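Side-chain contacts in D-aminoacyl-tRNA deacylase (Archaeoglobus fulgidus, PDB 1YQE), which probably hydrolyses D-aminoacyl-tRNAs into free tRNA and D-amino acids, so countering the toxicity of tRNAs charged with D-amino acids: residues Lys52-Tyr57 with Ala77-Ser82; His143-Ile148 with Ser152-Ile157; Lys233-Ser238 with Ala265-Leu270; Glu241-Asp246 with Lys256-Ala261. One frame throughout, in Å; residues are numbered along the deposited sequence.

Interaction 1. Residues Lys52-Tyr57 with Ala77-Ser82; sequences KERLIY and ASRHSS. With POP (pyrophosphate 2-), chain B.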
loop_
_atom_site.group_PDB
_atom_site.type_symbol
_atom_site.label_atom_id
_atom_site.label_comp_id
_atom_site.label_asym_id
_atom_site.label_seq_id
_atom_site.Cartn_x
_atom_site.Cartn_y
_atom_site.Cartn_z
ATOM N N LYS A 52 19.866 0.569 -4.300
ATOM C CA LYS A 52 20.157 1.659 -5.221
ATOM C C LYS A 52 19.163 1.651 -6.373
ATOM O O LYS A 52 19.158 2.547 -7.211
ATOM C CB LYS A 52 21.592 1.547 -5.757
ATOM C CG LYS A 52 22.664 1.868 -4.714
ATOM C CD LYS A 52 24.048 2.045 -5.337
ATOM C CE LYS A 52 24.633 0.720 -5.809
ATOM N NZ LYS A 52 24.899 -0.201 -4.670
ATOM N N GLU A 53 18.312 0.636 -6.403
ATOM C CA GLU A 53 17.310 0.519 -7.455
ATOM C C GLU A 53 16.128 1.451 -7.235
ATOM O O GLU A 53 15.773 1.776 -6.100
ATOM C CB GLU A 53 16.769 -0.905 -7.524
ATOM C CG GLU A 53 17.802 -1.981 -7.767
ATOM C CD GLU A 53 17.177 -3.358 -7.779
ATOM O OE1 GLU A 53 17.916 -4.352 -7.939
ATOM O OE2 GLU A 53 15.941 -3.446 -7.626
ATOM N N ARG A 54 15.526 1.881 -8.337
ATOM C CA ARG A 54 14.339 2.720 -8.283
ATOM C C ARG A 54 13.261 1.705 -7.893
ATOM O O ARG A 54 13.114 0.678 -8.552
ATOM C CB ARG A 54 14.059 3.298 -9.672
ATOM C CG ARG A 54 12.794 4.117 -9.776
ATOM C CD ARG A 54 12.895 5.414 -8.997
ATOM N NE ARG A 54 11.755 6.289 -9.258
ATOM C CZ ARG A 54 11.415 6.725 -10.465
ATOM N NH1 ARG A 54 12.127 6.367 -11.524
ATOM N NH2 ARG A 54 10.368 7.524 -10.615
ATOM N N LEU A 55 12.521 1.973 -6.823
ATOM C CA LEU A 55 11.502 1.029 -6.358
ATOM C C LEU A 55 10.476 0.549 -7.386
ATOM O O LEU A 55 10.199 -0.644 -7.458
ATOM C CB LEU A 55 10.776 1.594 -5.131
ATOM C CG LEU A 55 11.681 1.917 -3.933
ATOM C CD1 LEU A 55 10.829 2.296 -2.731
ATOM C CD2 LEU A 55 12.555 0.717 -3.605
ATOM N N ILE A 56 9.921 1.456 -8.186
ATOM C CA ILE A 56 8.922 1.052 -9.177
ATOM C C ILE A 56 9.430 0.021 -10.182
ATOM O O ILE A 56 8.638 -0.654 -10.830
ATOM C CB ILE A 56 8.353 2.266 -9.954
ATOM C CG1 ILE A 56 9.486 3.063 -10.601
ATOM C CG2 ILE A 56 7.518 3.134 -9.018
ATOM C CD1 ILE A 56 8.995 4.191 -11.501
ATOM N N TYR A 57 10.748 -0.097 -10.314
ATOM C CA TYR A 57 11.329 -1.076 -11.229
ATOM C C TYR A 57 11.940 -2.242 -10.453
ATOM O O TYR A 57 12.558 -3.135 -11.037
ATOM C CB TYR A 57 12.412 -0.430 -12.098
ATOM C CG TYR A 57 11.906 0.667 -13.004
ATOM C CD1 TYR A 57 12.148 2.007 -12.710
ATOM C CD2 TYR A 57 11.177 0.364 -14.153
ATOM C CE1 TYR A 57 11.677 3.024 -13.542
ATOM C CE2 TYR A 57 10.700 1.374 -14.991
ATOM C CZ TYR A 57 10.955 2.702 -14.677
ATOM O OH TYR A 57 10.487 3.706 -15.498
ATOM N N ALA A 77 9.018 2.418 1.659
ATOM C CA ALA A 77 8.973 3.808 2.095
ATOM C C ALA A 77 9.490 4.620 0.918
ATOM O O ALA A 77 10.628 4.446 0.493
ATOM C CB ALA A 77 9.868 4.008 3.312
ATOM N N SER A 78 8.653 5.502 0.387
ATOM C CA SER A 78 9.052 6.283 -0.768
ATOM C C SER A 78 8.339 7.619 -0.872
ATOM O O SER A 78 7.398 7.905 -0.139
ATOM C CB SER A 78 8.782 5.469 -2.040
ATOM O OG SER A 78 8.728 6.304 -3.187
ATOM N N ARG A 79 8.809 8.442 -1.795
ATOM C CA ARG A 79 8.191 9.731 -2.023
ATOM C C ARG A 79 7.051 9.500 -3.009
ATOM O O ARG A 79 6.977 8.447 -3.653
ATOM C CB ARG A 79 9.204 10.696 -2.640
ATOM C CG ARG A 79 9.790 10.204 -3.953
ATOM C CD ARG A 79 10.780 11.204 -4.525
ATOM N NE ARG A 79 11.547 10.643 -5.632
ATOM C CZ ARG A 79 11.034 10.305 -6.808
ATOM N NH1 ARG A 79 9.742 10.474 -7.046
ATOM N NH2 ARG A 79 11.816 9.791 -7.749
ATOM N N HIS A 80 6.154 10.473 -3.105
ATOM C CA HIS A 80 5.052 10.406 -4.054
ATOM C C HIS A 80 5.134 11.681 -4.885
ATOM O O HIS A 80 5.122 12.782 -4.338
ATOM C CB HIS A 80 3.695 10.340 -3.346
ATOM C CG HIS A 80 2.532 10.548 -4.269
ATOM N ND1 HIS A 80 2.275 9.720 -5.341
ATOM C CD2 HIS A 80 1.596 11.526 -4.316
ATOM C CE1 HIS A 80 1.235 10.181 -6.011
ATOM N NE2 HIS A 80 0.804 11.276 -5.411
ATOM N N SER A 81 5.230 11.531 -6.201
ATOM C CA SER A 81 5.319 12.687 -7.081
ATOM C C SER A 81 3.994 12.913 -7.804
ATOM O O SER A 81 3.445 11.996 -8.406
ATOM C CB SER A 81 6.445 12.484 -8.100
ATOM O OG SER A 81 6.609 13.634 -8.914
ATOM N N SER A 82 3.479 14.134 -7.734
ATOM C CA SER A 82 2.220 14.458 -8.390
ATOM C C SER A 82 2.210 15.898 -8.870
ATOM O O SER A 82 2.786 16.782 -8.230
ATOM C CB SER A 82 1.045 14.228 -7.437
ATOM O OG SER A 82 -0.187 14.513 -8.079
HETATM P P1 POP B . 7.994 8.010 -8.624
HETATM O O1 POP B . 8.068 9.436 -9.144
HETATM O O2 POP B . 9.303 7.693 -7.892
HETATM O O3 POP B . 7.839 7.011 -9.761
HETATM O O POP B . 6.787 7.828 -7.495
HETATM P P2 POP B . 5.166 7.762 -7.855
HETATM O O4 POP B . 4.871 7.987 -9.314
HETATM O O5 POP B . 4.440 8.778 -7.036
HETATM O O6 POP B . 4.741 6.298 -7.339
#

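Interaction 2. Residues His143-Ile148 with Ser152-Ile157; sequences HGPSEI and SAFYEI. With POP (pyrophosphate 2-), chain B.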
loop_
_atom_site.group_PDB
_atom_site.type_symbol
_atom_site.label_atom_id
_atom_site.label_comp_id
_atom_site.label_asym_id
_atom_site.label_seq_id
_atom_site.Cartn_x
_atom_site.Cartn_y
_atom_site.Cartn_z
ATOM N N HIS A 143 1.351 1.451 -11.054
ATOM C CA HIS A 143 2.803 1.438 -11.153
ATOM C C HIS A 143 3.468 0.182 -10.610
ATOM O O HIS A 143 2.855 -0.598 -9.879
ATOM C CB HIS A 143 3.387 2.676 -10.461
ATOM C CG HIS A 143 3.117 3.957 -11.192
ATOM N ND1 HIS A 143 3.590 5.177 -10.761
ATOM C CD2 HIS A 143 2.427 4.204 -12.333
ATOM C CE1 HIS A 143 3.206 6.120 -11.604
ATOM N NE2 HIS A 143 2.500 5.556 -12.566
ATOM N N GLY A 144 4.727 -0.010 -10.988
ATOM C CA GLY A 144 5.472 -1.165 -10.521
ATOM C C GLY A 144 5.911 -0.928 -9.085
ATOM O O GLY A 144 5.660 0.143 -8.533
ATOM N N PRO A 145 6.551 -1.908 -8.441
ATOM C CA PRO A 145 6.870 -3.220 -9.011
ATOM C C PRO A 145 5.661 -4.162 -8.931
ATOM O O PRO A 145 4.915 -4.161 -7.948
ATOM C CB PRO A 145 8.044 -3.677 -8.151
ATOM C CG PRO A 145 7.639 -3.143 -6.778
ATOM C CD PRO A 145 7.141 -1.751 -7.095
ATOM N N SER A 146 5.450 -4.954 -9.974
ATOM C CA SER A 146 4.324 -5.876 -9.977
ATOM C C SER A 146 4.730 -7.271 -9.525
ATOM O O SER A 146 3.907 -8.028 -9.012
ATOM C CB SER A 146 3.710 -5.960 -11.374
ATOM O OG SER A 146 4.663 -6.442 -12.299
ATOM N N GLU A 147 6.004 -7.602 -9.708
ATOM C CA GLU A 147 6.490 -8.925 -9.352
ATOM C C GLU A 147 6.994 -9.038 -7.917
ATOM O O GLU A 147 8.185 -9.209 -7.679
ATOM C CB GLU A 147 7.584 -9.347 -10.334
ATOM C CG GLU A 147 7.213 -9.096 -11.797
ATOM C CD GLU A 147 5.864 -9.680 -12.186
ATOM O OE1 GLU A 147 5.706 -10.916 -12.142
ATOM O OE2 GLU A 147 4.954 -8.904 -12.539
ATOM N N ILE A 148 6.070 -8.936 -6.968
ATOM C CA ILE A 148 6.388 -9.046 -5.547
ATOM C C ILE A 148 5.424 -10.080 -4.974
ATOM O O ILE A 148 4.210 -9.912 -5.065
ATOM C CB ILE A 148 6.184 -7.704 -4.807
ATOM C CG1 ILE A 148 7.064 -6.614 -5.435
ATOM C CG2 ILE A 148 6.515 -7.874 -3.325
ATOM C CD1 ILE A 148 8.574 -6.853 -5.315
ATOM N N SER A 152 2.909 -6.686 0.552
ATOM C CA SER A 152 3.562 -5.386 0.566
ATOM C C SER A 152 2.633 -4.221 0.274
ATOM O O SER A 152 1.469 -4.402 -0.071
ATOM C CB SER A 152 4.722 -5.368 -0.434
ATOM O OG SER A 152 4.247 -5.379 -1.770
ATOM N N ALA A 153 3.175 -3.019 0.430
ATOM C CA ALA A 153 2.442 -1.787 0.164
ATOM C C ALA A 153 3.434 -0.634 0.188
ATOM O O ALA A 153 4.537 -0.766 0.730
ATOM C CB ALA A 153 1.343 -1.570 1.217
ATOM N N PHE A 154 3.047 0.485 -0.418
ATOM C CA PHE A 154 3.884 1.674 -0.457
ATOM C C PHE A 154 3.317 2.731 0.485
ATOM O O PHE A 154 2.125 3.043 0.439
ATOM C CB PHE A 154 3.946 2.255 -1.875
ATOM C CG PHE A 154 4.941 1.572 -2.768
ATOM C CD1 PHE A 154 4.740 0.261 -3.186
ATOM C CD2 PHE A 154 6.082 2.243 -3.192
ATOM C CE1 PHE A 154 5.667 -0.371 -4.018
ATOM C CE2 PHE A 154 7.008 1.623 -4.019
ATOM C CZ PHE A 154 6.801 0.312 -4.433
ATOM N N TYR A 155 4.183 3.261 1.339
ATOM C CA TYR A 155 3.826 4.292 2.308
ATOM C C TYR A 155 4.630 5.502 1.868
ATOM O O TYR A 155 5.856 5.498 1.956
ATOM C CB TYR A 155 4.222 3.822 3.708
ATOM C CG TYR A 155 3.613 2.479 4.048
ATOM C CD1 TYR A 155 4.146 1.291 3.534
ATOM C CD2 TYR A 155 2.459 2.399 4.819
ATOM C CE1 TYR A 155 3.529 0.055 3.781
ATOM C CE2 TYR A 155 1.841 1.187 5.071
ATOM C CZ TYR A 155 2.375 0.017 4.551
ATOM O OH TYR A 155 1.735 -1.172 4.809
ATOM N N GLU A 156 3.941 6.536 1.392
ATOM C CA GLU A 156 4.635 7.694 0.855
ATOM C C GLU A 156 4.256 9.065 1.398
ATOM O O GLU A 156 3.291 9.221 2.148
ATOM C CB GLU A 156 4.452 7.702 -0.667
ATOM C CG GLU A 156 4.547 6.315 -1.293
ATOM C CD GLU A 156 4.260 6.303 -2.785
ATOM O OE1 GLU A 156 3.473 7.153 -3.261
ATOM O OE2 GLU A 156 4.816 5.432 -3.481
ATOM N N ILE A 157 5.042 10.051 0.976
ATOM C CA ILE A 157 4.859 11.451 1.330
ATOM C C ILE A 157 4.834 12.211 0.010
ATOM O O ILE A 157 5.782 12.109 -0.774
ATOM C CB ILE A 157 6.042 11.986 2.153
ATOM C CG1 ILE A 157 6.169 11.203 3.458
ATOM C CG2 ILE A 157 5.853 13.469 2.437
ATOM C CD1 ILE A 157 7.360 11.624 4.297
HETATM P P1 POP B . 7.994 8.010 -8.624
HETATM O O1 POP B . 8.068 9.436 -9.144
HETATM O O2 POP B . 9.303 7.693 -7.892
HETATM O O3 POP B . 7.839 7.011 -9.761
HETATM O O POP B . 6.787 7.828 -7.495
HETATM P P2 POP B . 5.166 7.762 -7.855
HETATM O O4 POP B . 4.871 7.987 -9.314
HETATM O O5 POP B . 4.440 8.778 -7.036
HETATM O O6 POP B . 4.741 6.298 -7.339
#

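Interaction 3. Residues Lys233-Ser238 with Ala265-Leu270; sequences KAVKLS and AGVEVL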
loop_
_atom_site.group_PDB
_atom_site.type_symbol
_atom_site.label_atom_id
_atom_site.label_comp_id
_atom_site.label_asym_id
_atom_site.label_seq_id
_atom_site.Cartn_x
_atom_site.Cartn_y
_atom_site.Cartn_z
ATOM N N LYS A 233 -8.269 -12.749 -9.649
ATOM C CA LYS A 233 -6.864 -12.821 -9.265
ATOM C C LYS A 233 -6.561 -11.801 -8.167
ATOM O O LYS A 233 -5.820 -12.086 -7.228
ATOM C CB LYS A 233 -5.952 -12.530 -10.463
ATOM C CG LYS A 233 -4.494 -12.330 -10.052
ATOM C CD LYS A 233 -3.682 -11.534 -11.078
ATOM C CE LYS A 233 -3.397 -12.332 -12.336
ATOM N NZ LYS A 233 -2.426 -11.624 -13.223
ATOM N N ALA A 234 -7.125 -10.604 -8.303
ATOM C CA ALA A 234 -6.915 -9.548 -7.319
ATOM C C ALA A 234 -7.512 -9.943 -5.966
ATOM O O ALA A 234 -6.879 -9.777 -4.923
ATOM C CB ALA A 234 -7.548 -8.248 -7.807
ATOM N N VAL A 235 -8.735 -10.453 -5.995
ATOM C CA VAL A 235 -9.418 -10.871 -4.773
ATOM C C VAL A 235 -8.648 -11.974 -4.046
ATOM O O VAL A 235 -8.398 -11.873 -2.845
ATOM C CB VAL A 235 -10.857 -11.352 -5.090
ATOM C CG1 VAL A 235 -11.405 -12.214 -3.958
ATOM C CG2 VAL A 235 -11.759 -10.147 -5.302
ATOM N N LYS A 236 -8.265 -13.018 -4.773
ATOM C CA LYS A 236 -7.535 -14.121 -4.161
ATOM C C LYS A 236 -6.178 -13.673 -3.643
ATOM O O LYS A 236 -5.738 -14.097 -2.571
ATOM C CB LYS A 236 -7.368 -15.269 -5.162
ATOM C CG LYS A 236 -8.673 -15.922 -5.560
ATOM C CD LYS A 236 -8.469 -17.004 -6.618
ATOM C CE LYS A 236 -7.689 -18.192 -6.076
ATOM N NZ LYS A 236 -7.550 -19.263 -7.101
ATOM N N LEU A 237 -5.515 -12.804 -4.398
ATOM C CA LEU A 237 -4.208 -12.291 -4.007
ATOM C C LEU A 237 -4.333 -11.442 -2.737
ATOM O O LEU A 237 -3.489 -11.505 -1.844
ATOM C CB LEU A 237 -3.627 -11.445 -5.147
ATOM C CG LEU A 237 -2.134 -11.118 -5.102
ATOM C CD1 LEU A 237 -1.331 -12.412 -5.134
ATOM C CD2 LEU A 237 -1.768 -10.235 -6.291
ATOM N N SER A 238 -5.399 -10.654 -2.664
ATOM C CA SER A 238 -5.648 -9.788 -1.517
ATOM C C SER A 238 -6.210 -10.547 -0.320
ATOM O O SER A 238 -6.238 -10.020 0.788
ATOM C CB SER A 238 -6.637 -8.681 -1.898
ATOM O OG SER A 238 -6.151 -7.898 -2.978
ATOM N N ALA A 265 -15.252 -16.212 -7.319
ATOM C CA ALA A 265 -14.392 -16.231 -6.141
ATOM C C ALA A 265 -15.170 -16.502 -4.856
ATOM O O ALA A 265 -14.579 -16.744 -3.805
ATOM C CB ALA A 265 -13.645 -14.909 -6.025
ATOM N N GLY A 266 -16.493 -16.447 -4.934
ATOM C CA GLY A 266 -17.309 -16.697 -3.755
ATOM C C GLY A 266 -17.254 -15.588 -2.723
ATOM O O GLY A 266 -17.240 -15.844 -1.517
ATOM N N VAL A 267 -17.216 -14.343 -3.184
ATOM C CA VAL A 267 -17.172 -13.219 -2.263
ATOM C C VAL A 267 -18.403 -12.338 -2.445
ATOM O O VAL A 267 -19.109 -12.451 -3.448
ATOM C CB VAL A 267 -15.872 -12.397 -2.454
ATOM C CG1 VAL A 267 -14.660 -13.291 -2.174
ATOM C CG2 VAL A 267 -15.798 -11.831 -3.874
ATOM N N GLU A 268 -18.665 -11.471 -1.469
ATOM C CA GLU A 268 -19.827 -10.593 -1.524
ATOM C C GLU A 268 -19.531 -9.181 -2.029
ATOM O O GLU A 268 -18.512 -8.587 -1.686
ATOM C CB GLU A 268 -20.478 -10.514 -0.136
ATOM C CG GLU A 268 -21.571 -9.459 -0.021
ATOM C CD GLU A 268 -22.261 -9.478 1.333
ATOM O OE1 GLU A 268 -21.556 -9.491 2.366
ATOM O OE2 GLU A 268 -23.510 -9.473 1.362
ATOM N N VAL A 269 -20.437 -8.650 -2.846
ATOM C CA VAL A 269 -20.295 -7.297 -3.382
ATOM C C VAL A 269 -21.075 -6.320 -2.505
ATOM O O VAL A 269 -22.248 -6.550 -2.216
ATOM C CB VAL A 269 -20.863 -7.181 -4.813
ATOM C CG1 VAL A 269 -20.721 -5.746 -5.310
ATOM C CG2 VAL A 269 -20.141 -8.134 -5.747
ATOM N N LEU A 270 -20.424 -5.232 -2.096
ATOM C CA LEU A 270 -21.049 -4.210 -1.257
ATOM C C LEU A 270 -20.855 -2.794 -1.808
ATOM O O LEU A 270 -19.785 -2.454 -2.321
ATOM C CB LEU A 270 -20.468 -4.258 0.161
ATOM C CG LEU A 270 -20.808 -5.450 1.056
ATOM C CD1 LEU A 270 -20.049 -5.321 2.372
ATOM C CD2 LEU A 270 -22.311 -5.503 1.307
#

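Interaction 4. Residues Glu241-Asp246 with Lys256-Ala261; sequences EYIIID and KIVNEA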
loop_
_atom_site.group_PDB
_atom_site.type_symbol
_atom_site.label_atom_id
_atom_site.label_comp_id
_atom_site.label_asym_id
_atom_site.label_seq_id
_atom_site.Cartn_x
_atom_site.Cartn_y
_atom_site.Cartn_z
ATOM N N GLU A 241 -12.611 -10.967 1.085
ATOM C CA GLU A 241 -13.872 -11.687 1.190
ATOM C C GLU A 241 -14.968 -10.810 0.599
ATOM O O GLU A 241 -16.141 -11.175 0.616
ATOM C CB GLU A 241 -14.206 -11.997 2.654
ATOM C CG GLU A 241 -13.350 -13.086 3.286
ATOM C CD GLU A 241 -13.375 -14.388 2.494
ATOM O OE1 GLU A 241 -14.460 -14.782 2.009
ATOM O OE2 GLU A 241 -12.307 -15.027 2.365
ATOM N N TYR A 242 -14.576 -9.659 0.057
ATOM C CA TYR A 242 -15.544 -8.717 -0.502
ATOM C C TYR A 242 -14.984 -7.881 -1.641
ATOM O O TYR A 242 -13.774 -7.738 -1.789
ATOM C CB TYR A 242 -15.978 -7.702 0.561
ATOM C CG TYR A 242 -16.547 -8.260 1.834
ATOM C CD1 TYR A 242 -17.910 -8.541 1.946
ATOM C CD2 TYR A 242 -15.731 -8.488 2.940
ATOM C CE1 TYR A 242 -18.444 -9.029 3.131
ATOM C CE2 TYR A 242 -16.258 -8.981 4.131
ATOM C CZ TYR A 242 -17.612 -9.246 4.219
ATOM O OH TYR A 242 -18.142 -9.715 5.397
ATOM N N ILE A 243 -15.895 -7.327 -2.434
ATOM C CA ILE A 243 -15.538 -6.399 -3.497
ATOM C C ILE A 243 -16.430 -5.207 -3.170
ATOM O O ILE A 243 -17.642 -5.358 -3.040
ATOM C CB ILE A 243 -15.918 -6.881 -4.915
ATOM C CG1 ILE A 243 -15.110 -8.119 -5.296
ATOM C CG2 ILE A 243 -15.625 -5.765 -5.931
ATOM C CD1 ILE A 243 -15.475 -8.699 -6.648
ATOM N N ILE A 244 -15.834 -4.037 -2.989
ATOM C CA ILE A 244 -16.619 -2.842 -2.704
ATOM C C ILE A 244 -16.616 -1.998 -3.968
ATOM O O ILE A 244 -15.576 -1.823 -4.596
ATOM C CB ILE A 244 -16.008 -2.020 -1.547
ATOM C CG1 ILE A 244 -16.122 -2.800 -0.239
ATOM C CG2 ILE A 244 -16.722 -0.683 -1.419
ATOM C CD1 ILE A 244 -15.339 -2.187 0.904
ATOM N N ILE A 245 -17.782 -1.483 -4.349
ATOM C CA ILE A 245 -17.870 -0.654 -5.542
ATOM C C ILE A 245 -18.217 0.786 -5.193
ATOM O O ILE A 245 -18.925 1.051 -4.217
ATOM C CB ILE A 245 -18.948 -1.173 -6.531
ATOM C CG1 ILE A 245 -20.303 -1.266 -5.824
ATOM C CG2 ILE A 245 -18.525 -2.520 -7.112
ATOM C CD1 ILE A 245 -21.456 -1.603 -6.747
ATOM N N ASP A 246 -17.685 1.710 -5.980
ATOM C CA ASP A 246 -17.976 3.126 -5.800
ATOM C C ASP A 246 -19.198 3.269 -6.702
ATOM O O ASP A 246 -19.066 3.531 -7.897
ATOM C CB ASP A 246 -16.817 3.979 -6.324
ATOM C CG ASP A 246 -17.062 5.469 -6.152
ATOM O OD1 ASP A 246 -18.225 5.899 -6.283
ATOM O OD2 ASP A 246 -16.089 6.211 -5.903
ATOM N N LYS A 256 -21.026 -5.750 -14.204
ATOM C CA LYS A 256 -21.233 -7.102 -14.696
ATOM C C LYS A 256 -20.017 -7.980 -14.401
ATOM O O LYS A 256 -20.156 -9.090 -13.890
ATOM C CB LYS A 256 -21.501 -7.086 -16.203
ATOM C CG LYS A 256 -21.755 -8.468 -16.791
ATOM C CD LYS A 256 -21.954 -8.400 -18.297
ATOM C CE LYS A 256 -22.124 -9.788 -18.900
ATOM N NZ LYS A 256 -22.279 -9.725 -20.381
ATOM N N ILE A 257 -18.825 -7.484 -14.717
ATOM C CA ILE A 257 -17.623 -8.265 -14.473
ATOM C C ILE A 257 -17.349 -8.360 -12.979
ATOM O O ILE A 257 -16.773 -9.335 -12.515
ATOM C CB ILE A 257 -16.396 -7.680 -15.201
ATOM C CG1 ILE A 257 -16.013 -6.330 -14.606
ATOM C CG2 ILE A 257 -16.703 -7.537 -16.689
ATOM C CD1 ILE A 257 -14.783 -5.723 -15.244
ATOM N N VAL A 258 -17.764 -7.346 -12.224
ATOM C CA VAL A 258 -17.583 -7.380 -10.776
ATOM C C VAL A 258 -18.420 -8.532 -10.225
ATOM O O VAL A 258 -17.929 -9.352 -9.457
ATOM C CB VAL A 258 -18.031 -6.051 -10.113
ATOM C CG1 VAL A 258 -18.356 -6.274 -8.637
ATOM C CG2 VAL A 258 -16.927 -5.014 -10.254
ATOM N N ASN A 259 -19.685 -8.590 -10.631
ATOM C CA ASN A 259 -20.587 -9.648 -10.183
ATOM C C ASN A 259 -20.088 -11.014 -10.640
ATOM O O ASN A 259 -20.208 -11.999 -9.915
ATOM C CB ASN A 259 -22.004 -9.395 -10.708
ATOM C CG ASN A 259 -22.721 -8.302 -9.937
ATOM O OD1 ASN A 259 -23.815 -7.881 -10.310
ATOM N ND2 ASN A 259 -22.111 -7.845 -8.851
ATOM N N GLU A 260 -19.523 -11.065 -11.842
ATOM C CA GLU A 260 -18.980 -12.310 -12.369
ATOM C C GLU A 260 -17.860 -12.775 -11.440
ATOM O O GLU A 260 -17.840 -13.923 -10.994
ATOM C CB GLU A 260 -18.412 -12.104 -13.780
ATOM C CG GLU A 260 -19.448 -11.819 -14.858
ATOM C CD GLU A 260 -18.833 -11.658 -16.244
ATOM O OE1 GLU A 260 -18.098 -10.676 -16.474
ATOM O OE2 GLU A 260 -19.083 -12.520 -17.111
ATOM N N ALA A 261 -16.936 -11.861 -11.147
ATOM C CA ALA A 261 -15.794 -12.143 -10.282
ATOM C C ALA A 261 -16.232 -12.546 -8.879
ATOM O O ALA A 261 -15.679 -13.475 -8.285
ATOM C CB ALA A 261 -14.874 -10.918 -10.216
#

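Interaction 1. Residues Lys52-Tyr57 with Ala77-Ser82
The guanidinium groups of Arg54 and Arg79 lie with their planes 37° apart at the pyrophosphate pocket, where strand 73-81 of the mixed sheet passes the ligand. One face of the Arg54 group carries Ile56 CD1, 3.6 Å above the plane and over its centre; POP O1 sits in plane at the edge of both groups. The two side chains cross at about a right angle, and Arg54 NE comes within 3.8 Å of Arg79 NH2; both cationic groups converge on one phosphate, whose negative charge probably offsets theirs. Arg54 donates to POP O2 twice, from NE at 3.1 Å and from NH2 at 2.9 Å, while Arg79 NH1 donates to POP O1. At the other phosphate, Ser81 N donates to POP O5 at 3.0 Å, and His80 ND1 adds a weaker, bent bond to the same oxygen. Arg79 CG stands between backbone N and carbonyl carbon (chi1 58°), and from there the extended chain carries NH1 to the anion. Asp14 accepts from Arg79 N, and Trp164 makes a cation-pi contact with the arginine. Away from the anion the segments pack through Leu55, whose CD1 lies 3.8 Å from Ser78 CB and 3.9 Å from Ala77 O.

Interaction 2. Residues His143-Ile148 with Ser152-Ile157
Phe154 CG stands anti to the carbonyl carbon (chi1 -82°), which directs the ring from strand 152-159 of the mixed sheet toward Pro145, which comes from the opposite direction. Pro145 belongs to the loop that returns from strand 135-138 to this inner strand, and the peptide bond before it is cis. The meeting is edge-on: Pro145 CD lies near the plane of the ring, 3.4 Å from Phe154 CZ and 3.7 Å from Phe154 CE1. Phe76 of the adjacent strand 73-81 stacks with the same ring, and His92 also meets it, so the phenyl group is enclosed within the buried core. The loop then bends through an inverse gamma turn centred on Glu147, which brings Ile148 back toward the start of the strand. His143, at the start of the loop segment, and Glu156, near the end of the strand segment, line the pyrophosphate pocket. His143 turns its ring edge to the ligand, CE1 standing 3.4 Å from POP O4, and Glu156 OE2 comes no closer than 4.0 Å to POP O6. At the far end Ser152 OG, weakly bonded to Lys111 O, touches the methyl Ile148 CG2 at 3.7 Å.

Interaction 3. Residues Lys233-Ser238 with Ala265-Leu270
Next to Val235, the residue that meets Ala265 and Val267 across this contact, the carbonyl oxygen Ala234 O is gripped twice by one residue. Ser238 N reaches it at 2.8 Å as the regular helical bond, and Ser238 OG reaches it at 2.8 Å from the opposite face of the carbonyl plane, 35° out of it. The hydroxyl of this last residue of helix 228-238 is thus turned back onto its own helix. Val235 carries the contact with segment 265-270. Its CG1 is anti to the backbone N (chi1 161°), and this one methyl touches both partners: Val267 CG1, met tip to tip at 3.9 Å, and Ala265 CB at 4.1 Å. The two partners lie on either side of Gly266 in sequence, Ala265 ending helix 252-265; the glycine, with positive phi, is the C-prime residue of a Schellman motif. Within that motif Val267 N bonds to Ala262 O and Gly266 N to Glu263 O, and the chain leaves the helix for strand 268-271 with Val267 directed at helix 228-238. Ile243 of strand 242-245 touches both valines and continues the apolar patch into the sheet. Between the two segments the contact is wholly hydrocarbon: the bonds from Ser238 to Ala234 O and those of the Schellman motif stay within their own helix ends, and packing of methyl groups joins the two.

Interaction 4. Residues Glu241-Asp246 with Lys256-Ala261
Val258 is the bump at the centre of this contact: its CG1 rests in the hollow between Ile243 and Ile245, two residues whose side chains emerge on the same side of strand 242-245, while Ile244 between them points the other way. Val258 CG1 meets Ile243 CG2 at 3.9 Å and Ile245 CG2 at 4.1 Å, so one methyl group is shared by two beta-branched neighbours. With CG1 anti to the backbone N (chi1 158°), the valine turns this methyl toward the strand. Ile243 makes the second bump. Its CG1-CD1 arm slides past Val258 in the opposite direction and puts CD1 one turn along the helix, 3.8 Å from Val258 O and 4.2 Å from Ala261 CB. CD1 thus lies in the shallow groove between Val258 and Ala261. Val194 of strand 189-194 touches both Ile243 and Val258, and Val269 of strand 268-271 reaches Val258, so the helix residue sits over three strands. The axes of strand and helix approach to 9.8 Å and run at 166°, close to antiparallel. This is the geometry of a beta-alpha-beta crossover, in which helix 252-265 covers the parallel sheet while linking strand 242-245 to its neighbour 268-271.

In the fold
From the N terminus, interaction 1 comes first: it closes the loop that leaves strand 47-51, passes helix 61-65 and enters strand 73-81. Interaction 2 follows in series, a short turn-back of the loop after strand 135-138 onto strand 152-159, which lies beside strand 73-81 in the mixed sheet. The two touch through backbone bonds between these strands and share the pyrophosphate. Farther along, interaction 3 closes a wider loop, tying helix 228-238 to the end of helix 252-265; nested inside it, interaction 4 ties that helix to strand 242-245. These two also touch, since strands 242-245 and 268-271 are neighbours in the parallel sheet. Their centres lie about 28 and 30 Å from that of interaction 1.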